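Local coordinates for protein CbsA (Xanthomonas oryzae pv. oryzae, PDB 5XYH) that probably hydrolyses 1,4-beta-glucosidic bonds of cellulose, releasing cellobiose from chain ends as a glycosyl hydrolase family 6 exoglucanase that degrades plant cell walls, at residues 141-146 against 180-185; 189-194 against 353-358; 228-233 against 280-285; 170-175 against 213-218; 53-56 against 61-64. All blocks are in the same frame, centred on the assembly; numbering follows the deposited sequence.

Contact 1 (141-146 against 180-185)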
# COMPACT_ATOMS: atom_id res chain seq x y z
N ILE A 141 2.34 -17.03 -4.46
CA ILE A 141 2.53 -16.08 -3.37
C ILE A 141 2.94 -14.75 -4.00
O ILE A 141 3.91 -14.69 -4.75
CB ILE A 141 3.59 -16.58 -2.38
CG1 ILE A 141 3.32 -18.04 -1.99
CG2 ILE A 141 3.62 -15.70 -1.13
CD1 ILE A 141 1.96 -18.24 -1.33
N VAL A 142 2.20 -13.68 -3.70
CA VAL A 142 2.47 -12.36 -4.27
C VAL A 142 2.83 -11.43 -3.13
O VAL A 142 1.98 -11.11 -2.28
CB VAL A 142 1.27 -11.81 -5.06
CG1 VAL A 142 1.60 -10.40 -5.58
CG2 VAL A 142 0.89 -12.73 -6.21
N ASN A 143 4.08 -10.97 -3.12
CA ASN A 143 4.62 -10.17 -2.03
C ASN A 143 4.63 -8.68 -2.38
O ASN A 143 5.12 -8.28 -3.44
CB ASN A 143 6.05 -10.61 -1.71
CG ASN A 143 6.10 -11.96 -1.05
OD1 ASN A 143 5.23 -12.31 -0.24
ND2 ASN A 143 7.13 -12.74 -1.39
N ILE A 144 4.10 -7.86 -1.47
CA ILE A 144 4.37 -6.43 -1.46
C ILE A 144 5.63 -6.23 -0.62
O ILE A 144 5.63 -6.48 0.59
CB ILE A 144 3.19 -5.63 -0.90
CG1 ILE A 144 1.98 -5.81 -1.82
CG2 ILE A 144 3.58 -4.15 -0.74
CD1 ILE A 144 0.68 -5.19 -1.30
N ILE A 145 6.71 -5.78 -1.25
CA ILE A 145 8.02 -5.75 -0.63
C ILE A 145 8.23 -4.41 0.09
O ILE A 145 8.42 -3.37 -0.54
CB ILE A 145 9.14 -5.99 -1.65
CG1 ILE A 145 8.99 -7.38 -2.28
CG2 ILE A 145 10.50 -5.82 -0.97
CD1 ILE A 145 9.18 -8.54 -1.31
N GLU A 146 8.21 -4.46 1.43
CA GLU A 146 8.54 -3.41 2.40
C GLU A 146 8.01 -2.04 2.01
O GLU A 146 8.78 -1.16 1.59
CB GLU A 146 10.05 -3.36 2.63
CG GLU A 146 10.62 -4.61 3.34
CD GLU A 146 10.16 -4.75 4.79
OE1 GLU A 146 9.67 -3.75 5.37
OE2 GLU A 146 10.31 -5.87 5.34
N ASP A 180 16.36 -11.83 -2.48
CA ASP A 180 17.12 -13.06 -2.74
C ASP A 180 16.39 -14.28 -2.21
O ASP A 180 16.20 -15.28 -2.92
CB ASP A 180 18.51 -12.96 -2.11
CG ASP A 180 19.53 -12.29 -3.01
OD1 ASP A 180 19.27 -12.19 -4.23
OD2 ASP A 180 20.59 -11.85 -2.50
N LYS A 181 15.94 -14.22 -0.95
CA LYS A 181 15.38 -15.42 -0.32
C LYS A 181 13.98 -15.72 -0.84
O LYS A 181 13.60 -16.89 -0.93
CB LYS A 181 15.37 -15.25 1.20
CG LYS A 181 16.76 -15.07 1.80
CD LYS A 181 17.48 -16.40 1.91
CE LYS A 181 16.67 -17.33 2.82
NZ LYS A 181 17.44 -18.53 3.28
N LEU A 182 13.22 -14.69 -1.19
CA LEU A 182 11.85 -14.90 -1.63
C LEU A 182 11.80 -15.24 -3.12
O LEU A 182 11.02 -16.11 -3.53
CB LEU A 182 11.00 -13.67 -1.31
CG LEU A 182 10.87 -13.42 0.20
CD1 LEU A 182 10.30 -12.03 0.46
CD2 LEU A 182 9.99 -14.46 0.86
N HIS A 183 12.63 -14.58 -3.94
CA HIS A 183 12.66 -14.93 -5.36
C HIS A 183 13.14 -16.35 -5.60
O HIS A 183 12.81 -16.94 -6.63
CB HIS A 183 13.54 -13.95 -6.15
CG HIS A 183 13.64 -14.28 -7.61
ND1 HIS A 183 12.54 -14.26 -8.45
CD2 HIS A 183 14.69 -14.68 -8.37
CE1 HIS A 183 12.92 -14.61 -9.67
NE2 HIS A 183 14.21 -14.87 -9.65
N ALA A 184 13.92 -16.92 -4.68
CA ALA A 184 14.42 -18.28 -4.85
C ALA A 184 13.30 -19.32 -4.89
O ALA A 184 13.52 -20.43 -5.37
CB ALA A 184 15.39 -18.61 -3.71
N ILE A 185 12.12 -18.99 -4.38
CA ILE A 185 10.98 -19.90 -4.39
C ILE A 185 10.19 -19.64 -5.67
O ILE A 185 9.72 -18.50 -5.88
CB ILE A 185 10.12 -19.70 -3.14
CG1 ILE A 185 11.03 -19.67 -1.92
CG2 ILE A 185 9.09 -20.80 -3.00
CD1 ILE A 185 10.38 -19.16 -0.66
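Leu182 is the side chain that joins helix 170-183 to strand 140-145, and two residues of the strand meet it, Asn143 and Ile145. Its CD1 methyl is closest to the asparagine, with Asn143 ND2 3.7 Å from Leu182 CD1. The amide nitrogen sits against the leucine as a whole, since Leu182 CB and Leu182 CD2 are each 4.0 Å from Asn143 ND2. The same methyl also touches Ile145 CD1, 4.1 Å from Leu182 CD1, the isoleucine and leucine running past each other in opposite senses. Leu182 reaches this spot with CG set beside its own backbone N (chi1 -64°), which turns the branched end of the side chain toward the strand. The backbones stay well apart, the CA atoms of Asn143 and Leu182 being 8.6 Å from each other.

Asn143 ND2 is hydrogen-bonded to Asn190 OD1 on the neighbouring strand 188-193, so this buried nitrogen has its polar partner in the next strand while it also lies against hydrocarbon. Asn190 also touches Leu182, and Leu131 of helix 113-131 closes on the leucine as well, tying a second helix into the same layer.

Helix 170-183 leaves this contact and leads directly into strand 188-193, which runs parallel to 140-145 and pairs with it. Strand, covering helix and adjacent parallel strand make a beta-alpha-beta crossover, the repeating element of the distorted beta/alpha barrel of family 6 glycosyl hydrolases.

Contact 2 (189-194 against 353-358)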
# COMPACT_ATOMS: atom_id res chain seq x y z
N TYR A 189 6.11 -14.34 -6.13
CA TYR A 189 6.20 -13.17 -7.01
C TYR A 189 6.40 -11.94 -6.14
O TYR A 189 5.71 -11.77 -5.13
CB TYR A 189 4.93 -13.04 -7.86
CG TYR A 189 4.72 -14.25 -8.75
CD1 TYR A 189 4.25 -15.45 -8.23
CD2 TYR A 189 5.02 -14.21 -10.10
CE1 TYR A 189 4.09 -16.57 -9.02
CE2 TYR A 189 4.86 -15.33 -10.91
CZ TYR A 189 4.39 -16.50 -10.36
OH TYR A 189 4.22 -17.61 -11.15
N ASN A 190 7.36 -11.09 -6.52
CA ASN A 190 7.77 -9.97 -5.69
C ASN A 190 7.51 -8.66 -6.41
O ASN A 190 8.04 -8.43 -7.50
CB ASN A 190 9.25 -10.05 -5.32
CG ASN A 190 9.58 -11.26 -4.49
OD1 ASN A 190 8.86 -11.60 -3.54
ND2 ASN A 190 10.67 -11.94 -4.84
N TYR A 191 6.73 -7.78 -5.77
CA TYR A 191 6.46 -6.44 -6.29
C TYR A 191 7.02 -5.40 -5.33
O TYR A 191 6.62 -5.34 -4.16
CB TYR A 191 4.97 -6.24 -6.52
CG TYR A 191 4.45 -7.05 -7.70
CD1 TYR A 191 4.11 -8.39 -7.54
CD2 TYR A 191 4.31 -6.47 -8.97
CE1 TYR A 191 3.64 -9.13 -8.61
CE2 TYR A 191 3.83 -7.21 -10.04
CZ TYR A 191 3.50 -8.54 -9.85
OH TYR A 191 3.01 -9.29 -10.89
N MET A 192 7.93 -4.57 -5.83
CA MET A 192 8.59 -3.54 -5.05
C MET A 192 7.63 -2.38 -4.77
O MET A 192 7.10 -1.77 -5.70
CB MET A 192 9.82 -3.03 -5.80
CG MET A 192 10.92 -4.04 -6.01
SD MET A 192 11.67 -4.52 -4.46
CE MET A 192 12.36 -2.96 -3.91
N ASP A 193 7.43 -2.05 -3.49
CA ASP A 193 6.65 -0.87 -3.15
C ASP A 193 7.38 0.38 -3.60
O ASP A 193 8.59 0.52 -3.36
CB ASP A 193 6.39 -0.79 -1.65
CG ASP A 193 5.53 0.40 -1.27
OD1 ASP A 193 4.28 0.25 -1.30
OD2 ASP A 193 6.08 1.49 -0.99
N ILE A 194 6.67 1.31 -4.23
CA ILE A 194 7.35 2.52 -4.69
C ILE A 194 6.47 3.74 -4.45
O ILE A 194 6.34 4.63 -5.31
CB ILE A 194 7.81 2.35 -6.17
CG1 ILE A 194 8.82 3.42 -6.59
CG2 ILE A 194 6.63 2.24 -7.15
CD1 ILE A 194 9.57 3.04 -7.85
N HIS A 353 0.27 -1.97 -18.65
CA HIS A 353 1.29 -2.57 -17.81
C HIS A 353 0.82 -2.74 -16.36
O HIS A 353 1.64 -2.99 -15.48
CB HIS A 353 2.57 -1.73 -17.87
CG HIS A 353 2.94 -1.33 -19.26
ND1 HIS A 353 3.37 -2.24 -20.20
CD2 HIS A 353 2.91 -0.12 -19.88
CE1 HIS A 353 3.59 -1.61 -21.35
NE2 HIS A 353 3.33 -0.33 -21.18
N ILE A 354 -0.48 -2.64 -16.10
CA ILE A 354 -1.03 -2.87 -14.76
C ILE A 354 -1.33 -4.36 -14.63
O ILE A 354 -2.27 -4.86 -15.25
CB ILE A 354 -2.29 -2.04 -14.51
CG1 ILE A 354 -2.02 -0.56 -14.79
CG2 ILE A 354 -2.82 -2.27 -13.09
CD1 ILE A 354 -0.89 0.03 -13.96
N HIS A 355 -0.54 -5.06 -13.81
CA HIS A 355 -0.79 -6.49 -13.63
C HIS A 355 -2.10 -6.73 -12.88
O HIS A 355 -2.80 -7.71 -13.16
CB HIS A 355 0.39 -7.15 -12.90
CG HIS A 355 1.52 -7.54 -13.80
ND1 HIS A 355 2.62 -8.25 -13.35
CD2 HIS A 355 1.73 -7.33 -15.12
CE1 HIS A 355 3.45 -8.46 -14.36
NE2 HIS A 355 2.94 -7.91 -15.44
N ALA A 356 -2.45 -5.85 -11.94
CA ALA A 356 -3.66 -6.08 -11.15
C ALA A 356 -3.95 -4.84 -10.31
O ALA A 356 -3.04 -4.09 -9.97
CB ALA A 356 -3.51 -7.30 -10.24
N TYR A 357 -5.24 -4.62 -10.04
CA TYR A 357 -5.65 -3.81 -8.90
C TYR A 357 -5.78 -4.74 -7.70
O TYR A 357 -6.37 -5.82 -7.83
CB TYR A 357 -6.98 -3.09 -9.14
CG TYR A 357 -7.01 -2.17 -10.35
CD1 TYR A 357 -5.92 -1.38 -10.69
CD2 TYR A 357 -8.15 -2.07 -11.13
CE1 TYR A 357 -5.95 -0.54 -11.80
CE2 TYR A 357 -8.20 -1.24 -12.23
CZ TYR A 357 -7.10 -0.47 -12.56
OH TYR A 357 -7.16 0.35 -13.66
N VAL A 358 -5.20 -4.36 -6.56
CA VAL A 358 -5.20 -5.21 -5.37
C VAL A 358 -5.71 -4.38 -4.20
O VAL A 358 -5.65 -3.15 -4.20
CB VAL A 358 -3.80 -5.79 -5.04
CG1 VAL A 358 -3.24 -6.62 -6.21
CG2 VAL A 358 -2.83 -4.68 -4.64
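The rings of Tyr191 and His355 meet rim to rim, neither lying over a face of the other. Their planes stand at 81° and their centroids are 5.8 Å apart. Each ring offers its edge: His355 ND1 lies near the plane of the tyrosine ring, and Tyr191 OH near the plane of the imidazole. The two are joined there by a short hydrogen bond of 2.7 Å between Tyr191 OH and His355 ND1. CG of Tyr191 lies beside its backbone N, opposite the carbonyl carbon (chi1 -71°), and from there the ring reaches the imidazole. Leu294 touches both side chains, and Pro7 adds a contact to Tyr191.

The bond spans the inside of the beta/alpha barrel. Strands 188-193 and 354-358 are not neighbours: 229-232 and 292-296 lie between them in the parallel sheet, and the CA atoms of Tyr191 and His355 are 10.3 Å apart. The tyrosine and histidine, both reaching inward from the curled sheet, close that distance. Neighbours of Tyr191 in the strand, Asn190 and Met192, turn to the outside and meet helix 170-183.

The His355 carbonyl O is bound by Asn6 ND2, from the N-terminal part of the chain.

Contact 3 (228-233 against 280-285)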
# COMPACT_ATOMS: atom_id res chain seq x y z
N ASP A 228 9.26 -8.94 -9.85
CA ASP A 228 8.34 -9.11 -10.96
C ASP A 228 7.70 -7.80 -11.37
O ASP A 228 7.19 -7.69 -12.49
CB ASP A 228 7.29 -10.14 -10.57
CG ASP A 228 7.91 -11.50 -10.33
OD1 ASP A 228 8.23 -12.17 -11.33
OD2 ASP A 228 8.12 -11.89 -9.16
N GLY A 229 7.74 -6.80 -10.49
CA GLY A 229 7.20 -5.50 -10.83
C GLY A 229 7.22 -4.58 -9.62
O GLY A 229 8.00 -4.78 -8.68
N PHE A 230 6.33 -3.59 -9.66
CA PHE A 230 6.25 -2.54 -8.66
C PHE A 230 4.80 -2.40 -8.21
O PHE A 230 3.88 -2.80 -8.93
CB PHE A 230 6.76 -1.22 -9.22
CG PHE A 230 8.19 -1.28 -9.69
CD1 PHE A 230 8.49 -1.66 -10.99
CD2 PHE A 230 9.22 -0.95 -8.83
CE1 PHE A 230 9.81 -1.71 -11.42
CE2 PHE A 230 10.53 -1.00 -9.25
CZ PHE A 230 10.82 -1.38 -10.56
N ILE A 231 4.59 -1.80 -7.03
CA ILE A 231 3.24 -1.47 -6.58
C ILE A 231 3.22 -0.05 -6.05
O ILE A 231 4.11 0.36 -5.30
CB ILE A 231 2.72 -2.46 -5.50
CG1 ILE A 231 1.34 -2.01 -5.01
CG2 ILE A 231 3.68 -2.60 -4.32
CD1 ILE A 231 0.63 -2.99 -4.09
N THR A 232 2.18 0.70 -6.42
CA THR A 232 1.95 2.05 -5.92
C THR A 232 0.68 2.09 -5.06
O THR A 232 -0.17 1.19 -5.12
CB THR A 232 1.81 3.06 -7.07
OG1 THR A 232 0.51 2.95 -7.66
CG2 THR A 232 2.89 2.82 -8.14
N ASN A 233 0.58 3.13 -4.24
CA ASN A 233 -0.61 3.47 -3.45
C ASN A 233 -0.85 2.55 -2.26
O ASN A 233 -1.93 2.63 -1.65
CB ASN A 233 -1.89 3.51 -4.29
CG ASN A 233 -2.84 4.63 -3.86
OD1 ASN A 233 -2.39 5.72 -3.48
ND2 ASN A 233 -4.15 4.38 -3.93
N ASN A 280 7.83 3.91 -17.78
CA ASN A 280 8.68 4.42 -18.85
C ASN A 280 10.08 4.72 -18.36
O ASN A 280 11.06 4.47 -19.07
CB ASN A 280 8.04 5.67 -19.46
CG ASN A 280 6.81 5.35 -20.25
OD1 ASN A 280 6.73 4.29 -20.87
ND2 ASN A 280 5.83 6.23 -20.22
N ALA A 281 10.20 5.25 -17.15
CA ALA A 281 11.52 5.54 -16.61
C ALA A 281 12.31 4.25 -16.36
O ALA A 281 13.53 4.21 -16.58
CB ALA A 281 11.39 6.35 -15.33
N PHE A 282 11.64 3.20 -15.88
CA PHE A 282 12.37 1.96 -15.61
C PHE A 282 12.79 1.28 -16.90
O PHE A 282 13.93 0.81 -17.03
CB PHE A 282 11.53 1.01 -14.74
CG PHE A 282 11.62 1.30 -13.27
CD1 PHE A 282 12.83 1.21 -12.61
CD2 PHE A 282 10.50 1.69 -12.56
CE1 PHE A 282 12.92 1.50 -11.25
CE2 PHE A 282 10.58 1.96 -11.22
CZ PHE A 282 11.79 1.87 -10.56
N VAL A 283 11.90 1.24 -17.88
CA VAL A 283 12.30 0.73 -19.19
C VAL A 283 13.46 1.56 -19.74
O VAL A 283 14.40 1.02 -20.33
CB VAL A 283 11.08 0.70 -20.12
CG1 VAL A 283 11.51 0.40 -21.55
CG2 VAL A 283 10.08 -0.36 -19.63
N GLY A 284 13.44 2.87 -19.50
CA GLY A 284 14.56 3.71 -19.90
C GLY A 284 15.85 3.35 -19.19
O GLY A 284 16.93 3.51 -19.76
N ALA A 285 15.75 2.88 -17.95
CA ALA A 285 16.92 2.44 -17.21
C ALA A 285 17.35 1.02 -17.56
O ALA A 285 18.30 0.52 -16.95
CB ALA A 285 16.66 2.54 -15.70
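Phe230 stands on extended backbone in strand 229-232, whereas Phe282 belongs to the last turns of helix 271-284, where the N of Gly284 bonds the O of Asn280 at 2.9 Å. The two main chains remain distant, with 10.3 Å between Phe230 CA and Phe282 CA, and the side chains meet from opposite directions. Phe230 CG lies beside its backbone N, opposite the carbonyl carbon (chi1 -59°), which directs the ring to the helix. The phenyl rings form an offset stack, with centroids 4.1 Å apart and planes at 15°. Phe230 CZ lies 3.3 Å above the plane of the Phe282 ring, over its centre, while Phe282 CE2 is shifted toward the rim of the Phe230 ring. The closest carbons are Phe230 CZ and Phe282 CZ, 3.4 Å apart.

Trp287 meets the Phe282 ring edge-to-face and also reaches Phe230, and Phe293 lies beside Phe230. Helix 271-284 is part of the connection between parallel strands 229-232 and 292-296, so the stack pins a crossover helix to the outer side of the barrel sheet. Buried and hydrocarbon, the pair adheres through dispersion and exclusion of water, and the offset avoids placing one pi cloud squarely over the other.

Contact 4 (170-175 against 213-218)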
# COMPACT_ATOMS: atom_id res chain seq x y z
N ILE A 170 21.39 -0.13 5.52
CA ILE A 170 20.57 -1.21 6.07
C ILE A 170 19.29 -1.41 5.27
O ILE A 170 18.89 -2.55 5.02
CB ILE A 170 20.29 -0.97 7.57
CG1 ILE A 170 21.61 -1.09 8.35
CG2 ILE A 170 19.29 -1.98 8.08
CD1 ILE A 170 21.49 -0.80 9.86
N TYR A 171 18.61 -0.32 4.86
CA TYR A 171 17.42 -0.49 4.03
C TYR A 171 17.75 -1.29 2.77
O TYR A 171 17.07 -2.27 2.45
CB TYR A 171 16.83 0.86 3.63
CG TYR A 171 15.82 1.43 4.59
CD1 TYR A 171 15.80 1.04 5.93
CD2 TYR A 171 14.90 2.40 4.17
CE1 TYR A 171 14.87 1.59 6.82
CE2 TYR A 171 13.98 2.95 5.04
CZ TYR A 171 13.97 2.55 6.36
OH TYR A 171 13.06 3.11 7.22
N GLU A 172 18.82 -0.90 2.07
CA GLU A 172 19.20 -1.59 0.84
C GLU A 172 19.61 -3.03 1.12
O GLU A 172 19.32 -3.93 0.32
CB GLU A 172 20.32 -0.83 0.13
CG GLU A 172 19.87 0.54 -0.36
CD GLU A 172 21.02 1.45 -0.74
OE1 GLU A 172 21.42 1.43 -1.92
OE2 GLU A 172 21.50 2.21 0.14
N ALA A 173 20.28 -3.27 2.25
CA ALA A 173 20.68 -4.63 2.60
C ALA A 173 19.47 -5.49 2.91
O ALA A 173 19.41 -6.65 2.50
CB ALA A 173 21.65 -4.63 3.78
N GLY A 174 18.49 -4.93 3.63
CA GLY A 174 17.28 -5.67 3.92
C GLY A 174 16.47 -6.03 2.68
O GLY A 174 15.97 -7.15 2.56
N ILE A 175 16.31 -5.08 1.76
CA ILE A 175 15.58 -5.37 0.53
C ILE A 175 16.28 -6.45 -0.27
O ILE A 175 15.65 -7.38 -0.78
CB ILE A 175 15.39 -4.10 -0.32
CG1 ILE A 175 14.66 -3.00 0.46
CG2 ILE A 175 14.68 -4.45 -1.63
CD1 ILE A 175 13.17 -3.08 0.44
N TYR A 213 16.31 1.97 -7.05
CA TYR A 213 15.64 0.69 -7.25
C TYR A 213 16.44 -0.20 -8.19
O TYR A 213 16.55 -1.41 -7.97
CB TYR A 213 14.22 0.90 -7.78
CG TYR A 213 13.24 1.29 -6.68
CD1 TYR A 213 13.17 2.60 -6.21
CD2 TYR A 213 12.42 0.34 -6.11
CE1 TYR A 213 12.28 2.94 -5.19
CE2 TYR A 213 11.53 0.68 -5.10
CZ TYR A 213 11.47 1.96 -4.64
OH TYR A 213 10.57 2.25 -3.62
N THR A 214 17.02 0.38 -9.23
CA THR A 214 17.80 -0.44 -10.16
C THR A 214 19.02 -1.03 -9.47
O THR A 214 19.28 -2.24 -9.56
CB THR A 214 18.20 0.40 -11.38
OG1 THR A 214 17.02 0.86 -12.04
CG2 THR A 214 19.00 -0.46 -12.36
N ARG A 215 19.76 -0.20 -8.73
CA ARG A 215 20.96 -0.66 -8.04
C ARG A 215 20.64 -1.76 -7.03
O ARG A 215 21.38 -2.74 -6.92
CB ARG A 215 21.64 0.52 -7.36
CG ARG A 215 22.82 0.16 -6.51
CD ARG A 215 23.50 1.43 -6.01
NE ARG A 215 22.71 2.17 -5.03
CZ ARG A 215 22.09 3.33 -5.26
NH1 ARG A 215 22.17 3.88 -6.46
NH2 ARG A 215 21.41 3.93 -4.29
N VAL A 216 19.54 -1.61 -6.29
CA VAL A 216 19.23 -2.60 -5.25
C VAL A 216 18.87 -3.94 -5.87
O VAL A 216 19.40 -4.99 -5.48
CB VAL A 216 18.09 -2.10 -4.34
CG1 VAL A 216 17.60 -3.24 -3.43
CG2 VAL A 216 18.58 -0.93 -3.50
N VAL A 217 17.94 -3.95 -6.84
CA VAL A 217 17.52 -5.23 -7.40
C VAL A 217 18.61 -5.82 -8.28
O VAL A 217 18.79 -7.05 -8.32
CB VAL A 217 16.19 -5.07 -8.17
CG1 VAL A 217 15.67 -6.43 -8.60
CG2 VAL A 217 15.16 -4.35 -7.32
N GLN A 218 19.38 -4.98 -8.98
CA GLN A 218 20.45 -5.51 -9.83
C GLN A 218 21.48 -6.26 -8.99
O GLN A 218 22.04 -7.26 -9.45
CB GLN A 218 21.12 -4.39 -10.63
CG GLN A 218 22.25 -4.88 -11.52
CD GLN A 218 22.89 -3.78 -12.36
OE1 GLN A 218 22.47 -2.61 -12.32
NE2 GLN A 218 23.93 -4.15 -13.12
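Glu172 leans from helix 170-183 across helix 206-218, and it changes partner as it goes. Its CB starts over the valine, 4.0 Å from Val216 CG2. One bond further the contact tightens, Glu172 CG to Val216 CG2 being 3.7 Å. The chain then runs on extended, carrying the carboxylate past the methyl, which OE1 still touches, to Arg215. There Glu172 OE1 is 3.4 Å from both Arg215 NE and Arg215 NH2, each a long, weak hydrogen bond within a salt bridge. The oxygen lies at the edge of the guanidinium, near its plane, yet the carboxylate is turned 75° to that plane, and a single oxygen does the work. Arg215 bends at its third torsion (chi3 70°) to fold its guanidinium back toward the glutamate. It is an exposed residue that also touches a crystal neighbour, which may influence its pose.

Beneath the ion pair, Val216 and Ile175 are buried and their contact is apolar. Val216 forks between two residues: CG2 serves Glu172, while the other branch, Val216 CG1, meets Ile175 CG2 at 3.6 Å. Ile175 in turn rests on Met192 of strand 188-193, and Tyr213 on the same strand residue.

The axes of the two helical segments approach to 9.7 Å and cross at -47°, both running in broadly the same direction. Helix 170-183 leads into strand 188-193 and helix 206-218 follows it; such neighbouring helices, side by side on the outside of the sheet, make up the outer layer of the family 6 beta/alpha barrel.

Contact 5 (53-56 against 61-64)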
# COMPACT_ATOMS: atom_id res chain seq x y z
N SER A 53 5.27 -7.93 11.79
CA SER A 53 6.21 -8.23 12.86
C SER A 53 6.55 -9.71 12.76
O SER A 53 5.87 -10.48 12.09
CB SER A 53 5.61 -7.93 14.25
OG SER A 53 4.51 -8.79 14.47
N ILE A 54 7.62 -10.10 13.47
CA ILE A 54 7.91 -11.52 13.62
C ILE A 54 6.71 -12.24 14.22
O ILE A 54 6.34 -13.33 13.77
CB ILE A 54 9.17 -11.71 14.48
CG1 ILE A 54 10.38 -11.09 13.76
CG2 ILE A 54 9.39 -13.19 14.78
CD1 ILE A 54 11.58 -10.85 14.67
N ASP A 55 6.07 -11.63 15.23
CA ASP A 55 4.89 -12.23 15.85
C ASP A 55 3.79 -12.51 14.84
O ASP A 55 3.04 -13.48 15.00
CB ASP A 55 4.35 -11.33 16.96
CG ASP A 55 5.13 -11.47 18.27
OD1 ASP A 55 5.79 -12.51 18.51
OD2 ASP A 55 5.08 -10.52 19.09
N ALA A 56 3.65 -11.67 13.81
CA ALA A 56 2.61 -11.91 12.81
C ALA A 56 2.82 -13.23 12.07
O ALA A 56 1.85 -13.82 11.59
CB ALA A 56 2.56 -10.74 11.82
N SER A 61 -2.12 -16.18 19.88
CA SER A 61 -1.95 -15.25 20.98
C SER A 61 -0.78 -14.31 20.75
O SER A 61 -0.69 -13.27 21.41
CB SER A 61 -1.79 -16.00 22.30
OG SER A 61 -0.67 -16.85 22.26
N ARG A 62 0.10 -14.62 19.81
CA ARG A 62 1.17 -13.69 19.49
C ARG A 62 0.71 -12.57 18.57
O ARG A 62 1.43 -11.60 18.41
CB ARG A 62 2.36 -14.43 18.89
CG ARG A 62 3.08 -15.32 19.90
CD ARG A 62 4.20 -16.15 19.28
NE ARG A 62 5.31 -15.34 18.79
CZ ARG A 62 6.47 -15.84 18.37
NH1 ARG A 62 6.68 -17.15 18.38
NH2 ARG A 62 7.42 -15.03 17.94
N ASN A 63 -0.47 -12.68 17.95
CA ASN A 63 -0.86 -11.58 17.06
C ASN A 63 -2.38 -11.41 17.04
O ASN A 63 -3.05 -11.61 16.03
CB ASN A 63 -0.31 -11.80 15.65
CG ASN A 63 -0.40 -10.55 14.80
OD1 ASN A 63 -0.21 -9.44 15.30
ND2 ASN A 63 -0.71 -10.72 13.51
N ALA A 64 -2.93 -11.00 18.19
CA ALA A 64 -4.32 -10.55 18.31
C ALA A 64 -5.32 -11.59 17.80
O ALA A 64 -6.39 -11.24 17.31
CB ALA A 64 -4.53 -9.22 17.58
O HOH W 1 1.97 -7.93 14.16
O HOH W 2 -0.85 -13.34 12.24
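Arg62 and Asp55 bury most of the surface here, with Asn63 next. The arginine grips the aspartate side-on, with two nitrogens on one oxygen: Arg62 NE lies 2.9 Å from Asp55 OD1, and Arg62 NH2 is 3.1 Å from the same atom. OD1 stays in the guanidinium plane, but the carboxylate stands almost upright to it, at 85°. NH2 meets OD1 nearly along its C-O bond, while NE comes from above the carboxylate plane, the straighter of the two hydrogen bonds (154° at the hydrogen). Arg62 bends at chi3 (66°) to bring its NE edge round to the aspartate, and it also touches a crystal neighbour.

Asn63 works on the other side of the Asp55-Ala56 backbone. With CG swung away from its own N, its amide comes to lie beside Ala56, ND2 being 3.6 Å from Ala56 CA. Two waters then hold the flat group. One donates to Asn63 OD1 and accepts from Ser53 OG, 2.7 Å away from that hydroxyl; the other accepts from Asn63 ND2 and donates to Ala56 O at 2.8 Å. Ser53 is the N-cap of helix 54-58, its OG accepting from Ala56 N at 3.1 Å.

The salt bridge and the water bridges fasten loop 61-64 back onto the first turn of helix 54-58, where Ile54 N is bound by Glu108. Both ends of the modelled Asn63 amide are tied to the start of the helix, and the two Arg62 bonds would be expected to stabilise the charged form of Asp55, with any contribution from the short helix minor.

Contacts 1 to 4 share one barrel. Strands 140-145, 188-193 and 229-232 are adjacent, so contacts 1 and 2 are joined by backbone bonding, as are contacts 2 and 3, whose centres lie 9 Å apart. Contact 2 works inside the curled sheet; contacts 1, 3 and 4 lie on its helical outside. Contact 4 shares helix 170-183 with contact 1 and meets contact 3 through Tyr213, which packs on Phe230 and Phe282. Contact 5 stands apart, about 20 Å from contact 1 and 32 Å from contact 3, centre to centre. In family 6 enzymes the substrate cleft lies at the carboxy ends of the parallel strands, probably near Glu146, Ile194 and Asn233.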